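Local coordinates for protein B- and T-lymphocyte attenuator (PDB 1XAU) that acts as an inhibitory lymphocyte receptor that interacts with the herpesvirus entry mediator TNFRSF14 and dampens antigen-receptor signalling through the phosphatases SHP-1 and SHP-2, at residues K51-T55 with I56-L60; V38-V42 with H43-V47. All coordinates share one frame; numbering follows the deposited sequence.

Contact 1 (K51-T55 with I56-L60); sequences KHNGT and IWVPL
With CG of His52 swung opposite its backbone N (chi1 -159°) and CG of Trp57 lying beside its own N (chi1 -76°), the two rings meet on one face of a tight hairpin. They form a T-shaped stack in which the CD2 edge of the imidazole points at the face of the indole five-membered ring, the planes 73° apart. Nearer the backbone, CB of His52 sits almost squarely over the indole six-membered ring, a CH-pi contact 3.9 Å from its centroid, so the broad indole supports both ring and methylene. The Trp57 side chain also touches Cys50 of strand 47-52 and Ser93 and Ser95 of strand 92-100.

On the opposite face, CB of Lys51 lies 4.1 Å from Leu60 CD1, and the fully extended chain beyond it carries NZ to a weak hydrogen bond with Asn91 O. The strands are tied by Lys51 N to Val58 O at 2.8 Å and Val58 N to Lys51 O at 3.1 Å.

Beyond this pair, Asn53 N donates to Ile56 O at 2.8 Å, and the Asn53 carboxamide folds back over the turn. Its OD1 accepts Thr55 N at 2.9 Å and Ile56 N, also at 2.9 Å, from opposite faces of the amide plane, a double grip that holds the short side chain in place. Gly54 suits a positive phi at which a CB would press on the preceding carbonyl. This is an Asx turn closing an antiparallel hairpin, here joining strand 47-52 to the edge strand 57-59, the position of the C-C′ hairpin of immunoglobulin domains.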
loop_
_atom_site.group_PDB
_atom_site.type_symbol
_atom_site.label_atom_id
_atom_site.label_comp_id
_atom_site.label_asym_id
_atom_site.label_seq_id
_atom_site.Cartn_x
_atom_site.Cartn_y
_atom_site.Cartn_z
ATOM N N LYS A 51 1.440 8.121 1.272
ATOM C CA LYS A 51 2.244 8.452 0.110
ATOM C C LYS A 51 3.182 9.582 0.568
ATOM O O LYS A 51 2.739 10.491 1.270
ATOM C CB LYS A 51 1.390 8.954 -1.042
ATOM C CG LYS A 51 2.234 9.317 -2.292
ATOM C CD LYS A 51 1.330 9.742 -3.505
ATOM C CE LYS A 51 2.170 10.102 -4.728
ATOM N NZ LYS A 51 1.309 10.592 -5.855
ATOM N N HIS A 52 4.430 9.528 0.180
ATOM C CA HIS A 52 5.393 10.563 0.608
ATOM C C HIS A 52 5.183 11.826 -0.199
ATOM O O HIS A 52 5.108 11.718 -1.443
ATOM C CB HIS A 52 6.787 10.062 0.369
ATOM C CG HIS A 52 7.838 10.764 1.183
ATOM N ND1 HIS A 52 8.677 11.737 0.650
ATOM C CD2 HIS A 52 8.176 10.640 2.495
ATOM C CE1 HIS A 52 9.479 12.186 1.608
ATOM N NE2 HIS A 52 9.196 11.544 2.741
ATOM N N ASN A 53 5.089 12.987 0.463
ATOM C CA ASN A 53 4.813 14.203 -0.307
ATOM C C ASN A 53 6.040 15.004 -0.621
ATOM O O ASN A 53 5.932 16.204 -0.942
ATOM C CB ASN A 53 3.815 15.099 0.425
ATOM C CG ASN A 53 4.385 15.680 1.697
ATOM O OD1 ASN A 53 5.573 15.472 2.009
ATOM N ND2 ASN A 53 3.553 16.391 2.451
ATOM N N GLY A 54 7.199 14.395 -0.492
ATOM C CA GLY A 54 8.403 15.160 -0.765
ATOM C C GLY A 54 9.177 15.461 0.498
ATOM O O GLY A 54 10.439 15.544 0.468
ATOM N N THR A 55 8.464 15.648 1.614
ATOM C CA THR A 55 9.166 15.851 2.893
ATOM C C THR A 55 8.711 14.848 3.958
ATOM O O THR A 55 9.558 14.326 4.725
ATOM C CB THR A 55 8.992 17.267 3.396
ATOM O OG1 THR A 55 7.588 17.570 3.402
ATOM C CG2 THR A 55 9.781 18.260 2.433
ATOM N N ILE A 56 7.422 14.504 3.963
ATOM C CA ILE A 56 6.918 13.553 4.945
ATOM C C ILE A 56 5.915 12.540 4.369
ATOM O O ILE A 56 5.450 12.688 3.228
ATOM C CB ILE A 56 6.161 14.239 6.056
ATOM C CG1 ILE A 56 5.051 15.090 5.431
ATOM C CG2 ILE A 56 7.172 15.100 6.950
ATOM C CD1 ILE A 56 4.185 15.784 6.452
ATOM N N TRP A 57 5.575 11.552 5.186
ATOM C CA TRP A 57 4.610 10.557 4.751
ATOM C C TRP A 57 3.233 11.062 5.157
ATOM O O TRP A 57 3.050 11.512 6.316
ATOM C CB TRP A 57 4.902 9.206 5.441
ATOM C CG TRP A 57 6.069 8.494 4.862
ATOM C CD1 TRP A 57 7.377 8.457 5.358
ATOM C CD2 TRP A 57 6.063 7.723 3.668
ATOM N NE1 TRP A 57 8.171 7.680 4.505
ATOM C CE2 TRP A 57 7.380 7.226 3.471
ATOM C CE3 TRP A 57 5.064 7.398 2.724
ATOM C CZ2 TRP A 57 7.720 6.401 2.372
ATOM C CZ3 TRP A 57 5.425 6.569 1.635
ATOM C CH2 TRP A 57 6.727 6.086 1.483
ATOM N N VAL A 58 2.266 11.061 4.235
ATOM C CA VAL A 58 0.914 11.507 4.605
ATOM C C VAL A 58 -0.095 10.476 4.165
ATOM O O VAL A 58 0.132 9.725 3.216
ATOM C CB VAL A 58 0.473 12.911 3.976
ATOM C CG1 VAL A 58 1.507 13.995 4.296
ATOM C CG2 VAL A 58 0.332 12.822 2.578
ATOM N N PRO A 59 -1.238 10.436 4.826
ATOM C CA PRO A 59 -2.292 9.481 4.495
ATOM C C PRO A 59 -2.728 9.778 3.089
ATOM O O PRO A 59 -2.869 10.971 2.671
ATOM C CB PRO A 59 -3.381 9.778 5.498
ATOM C CG PRO A 59 -2.639 10.382 6.648
ATOM C CD PRO A 59 -1.591 11.229 6.029
ATOM N N LEU A 60 -2.956 8.690 2.365
ATOM C CA LEU A 60 -3.365 8.749 0.979
ATOM C C LEU A 60 -4.865 8.928 0.882
ATOM O O LEU A 60 -5.631 8.190 1.502
ATOM C CB LEU A 60 -2.948 7.458 0.261
ATOM C CG LEU A 60 -3.340 7.388 -1.206
ATOM C CD1 LEU A 60 -2.558 8.503 -1.960
ATOM C CD2 LEU A 60 -2.966 6.018 -1.838
#

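Contact 2 (V38-V42 with H43-V47)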
loop_
_atom_site.group_PDB
_atom_site.type_symbol
_atom_site.label_atom_id
_atom_site.label_comp_id
_atom_site.label_asym_id
_atom_site.label_seq_id
_atom_site.Cartn_x
_atom_site.Cartn_y
_atom_site.Cartn_z
ATOM N N VAL A 38 0.153 -8.739 4.739
ATOM C CA VAL A 38 -0.025 -8.487 6.170
ATOM C C VAL A 38 -0.055 -9.775 6.957
ATOM O O VAL A 38 -0.933 -10.653 6.690
ATOM C CB VAL A 38 -1.371 -7.739 6.457
ATOM C CG1 VAL A 38 -1.491 -7.347 7.932
ATOM C CG2 VAL A 38 -1.453 -6.434 5.544
ATOM N N LYS A 39 0.890 -9.916 7.882
ATOM C CA LYS A 39 0.904 -11.095 8.763
ATOM C C LYS A 39 0.212 -10.670 10.086
ATOM O O LYS A 39 0.561 -9.681 10.685
ATOM C CB LYS A 39 2.344 -11.529 9.090
ATOM C CG LYS A 39 2.398 -12.773 10.019
ATOM C CD LYS A 39 3.875 -13.066 10.420
ATOM C CE LYS A 39 4.028 -14.407 11.141
ATOM N NZ LYS A 39 3.109 -14.566 12.333
ATOM N N TYR A 40 -0.810 -11.379 10.534
ATOM C CA TYR A 40 -1.426 -10.974 11.795
ATOM C C TYR A 40 -1.787 -12.259 12.519
ATOM O O TYR A 40 -1.708 -13.334 11.898
ATOM C CB TYR A 40 -2.620 -10.035 11.593
ATOM C CG TYR A 40 -3.746 -10.599 10.801
ATOM C CD1 TYR A 40 -4.802 -11.282 11.422
ATOM C CD2 TYR A 40 -3.799 -10.403 9.434
ATOM C CE1 TYR A 40 -5.905 -11.762 10.654
ATOM C CE2 TYR A 40 -4.854 -10.845 8.682
ATOM C CZ TYR A 40 -5.910 -11.522 9.295
ATOM O OH TYR A 40 -6.953 -11.894 8.479
ATOM N N CYS A 41 -2.115 -12.131 13.795
ATOM C CA CYS A 41 -2.327 -13.276 14.651
ATOM C C CYS A 41 -3.753 -13.678 14.903
ATOM O O CYS A 41 -4.067 -14.845 14.760
ATOM C CB CYS A 41 -1.564 -13.061 15.964
ATOM S SG CYS A 41 0.174 -12.596 15.516
ATOM N N VAL A 42 -4.599 -12.732 15.252
ATOM C CA VAL A 42 -5.974 -13.102 15.499
ATOM C C VAL A 42 -6.841 -12.257 14.589
ATOM O O VAL A 42 -7.304 -12.753 13.571
ATOM C CB VAL A 42 -6.255 -12.928 17.001
ATOM C CG1 VAL A 42 -7.731 -13.202 17.295
ATOM C CG2 VAL A 42 -5.386 -13.935 17.738
ATOM N N HIS A 43 -7.019 -10.986 14.912
ATOM C CA HIS A 43 -7.859 -10.137 14.092
ATOM C C HIS A 43 -7.077 -9.291 13.105
ATOM O O HIS A 43 -5.965 -8.908 13.393
ATOM C CB HIS A 43 -8.665 -9.249 15.004
ATOM C CG HIS A 43 -9.620 -10.031 15.843
ATOM N ND1 HIS A 43 -9.642 -9.956 17.225
ATOM C CD2 HIS A 43 -10.557 -10.945 15.487
ATOM C CE1 HIS A 43 -10.575 -10.784 17.675
ATOM N NE2 HIS A 43 -11.142 -11.392 16.647
ATOM N N ARG A 44 -7.694 -9.038 11.961
ATOM C CA ARG A 44 -7.060 -8.282 10.879
ATOM C C ARG A 44 -6.963 -6.833 11.269
ATOM O O ARG A 44 -7.938 -6.172 11.724
ATOM C CB ARG A 44 -7.874 -8.502 9.584
ATOM C CG ARG A 44 -7.195 -8.038 8.333
ATOM C CD ARG A 44 -7.982 -8.682 7.166
ATOM N NE ARG A 44 -9.100 -7.795 6.910
ATOM C CZ ARG A 44 -10.027 -8.012 5.974
ATOM N NH1 ARG A 44 -9.934 -9.099 5.197
ATOM N NH2 ARG A 44 -11.053 -7.159 5.864
ATOM N N PRO A 45 -5.777 -6.273 11.146
ATOM C CA PRO A 45 -5.632 -4.849 11.516
ATOM C C PRO A 45 -6.295 -3.889 10.481
ATOM O O PRO A 45 -6.547 -4.318 9.401
ATOM C CB PRO A 45 -4.098 -4.643 11.540
ATOM C CG PRO A 45 -3.597 -5.701 10.680
ATOM C CD PRO A 45 -4.471 -6.919 10.941
ATOM N N ASN A 46 -6.587 -2.634 10.850
ATOM C CA ASN A 46 -7.172 -1.661 9.901
ATOM C C ASN A 46 -5.868 -1.062 9.351
ATOM O O ASN A 46 -5.142 -0.374 10.050
ATOM C CB ASN A 46 -7.934 -0.545 10.630
ATOM C CG ASN A 46 -8.542 0.496 9.669
ATOM O OD1 ASN A 46 -8.435 0.399 8.423
ATOM N ND2 ASN A 46 -9.237 1.476 10.242
ATOM N N VAL A 47 -5.600 -1.321 8.095
ATOM C CA VAL A 47 -4.369 -0.832 7.513
ATOM C C VAL A 47 -4.666 0.327 6.584
ATOM O O VAL A 47 -5.712 0.291 5.932
ATOM C CB VAL A 47 -3.769 -1.924 6.669
ATOM C CG1 VAL A 47 -2.423 -1.428 6.003
ATOM C CG2 VAL A 47 -3.475 -3.167 7.583
HETATM O O HOH W 1 -3.960 -10.036 15.027
#
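Tyr40 and Arg44 face each other within the loop that carries the chain from strand 32-39 to strand 47-52, the B-to-C connection by which an immunoglobulin domain passes from one sheet of its sandwich to the other. With CG between the backbone N and carbonyl carbon of Tyr40 (chi1 61°), the phenol ring is turned toward the returning segment 43-47, one face against Arg44. There CA of Arg44 is 3.7 Å from the ring centroid and nearly on its normal, and CB is 3.6 Å from Tyr40 CZ. The aliphatic stem of Arg44 then runs past the hydroxyl end and bends at chi3 (85°), taking the guanidinium away to Glu72, with which it forms a salt bridge, and to a cation-pi contact with Trp70.

At the base of the ring, Tyr40 CB meets Pro45 CD at 3.7 Å, and Pro45 CG touches Val38 CG1 at 3.8 Å. Val38 and Val47 both reach Trp70 as well, so compact, branched or cyclic apolar residues fill the buried mouth of the loop. At the outer bend, Val42 CG1 sits squarely over the His43 imidazole, 3.7 Å from its centroid.

One water sits inside the bend, accepting from Val42 N at 2.8 Å and donating to His43 O at 2.8 Å, so it ties two neighbouring residues of the turn. The Cys41-Cys12 disulfide anchors the bend to the start of the modelled chain. Across the loop the limbs meet through CH-pi and apolar contacts, with no direct hydrogen bond between them, while the charge of Arg44 is answered outside it by Glu72.

How the contacts relate
Contact 2 comes first along the chain and closes where strand 47-52 begins; contact 1 opens at the far end of that same strand. Their centres lie about 23 Å apart, and apart from adjoining in sequence the segments do not touch. Residues 38-47 span from the four-stranded sheet that contains strand 32-39 to the five-stranded sheet that contains strand 47-52, whereas residues 51-60 stay in the second sheet and add its edge strand 57-59. The loop thus joins the two layers of the extracellular immunoglobulin domain, while the hairpin stays in one: strand 47-52 has the B-to-C crossover at one end and an exposed hairpin at the other.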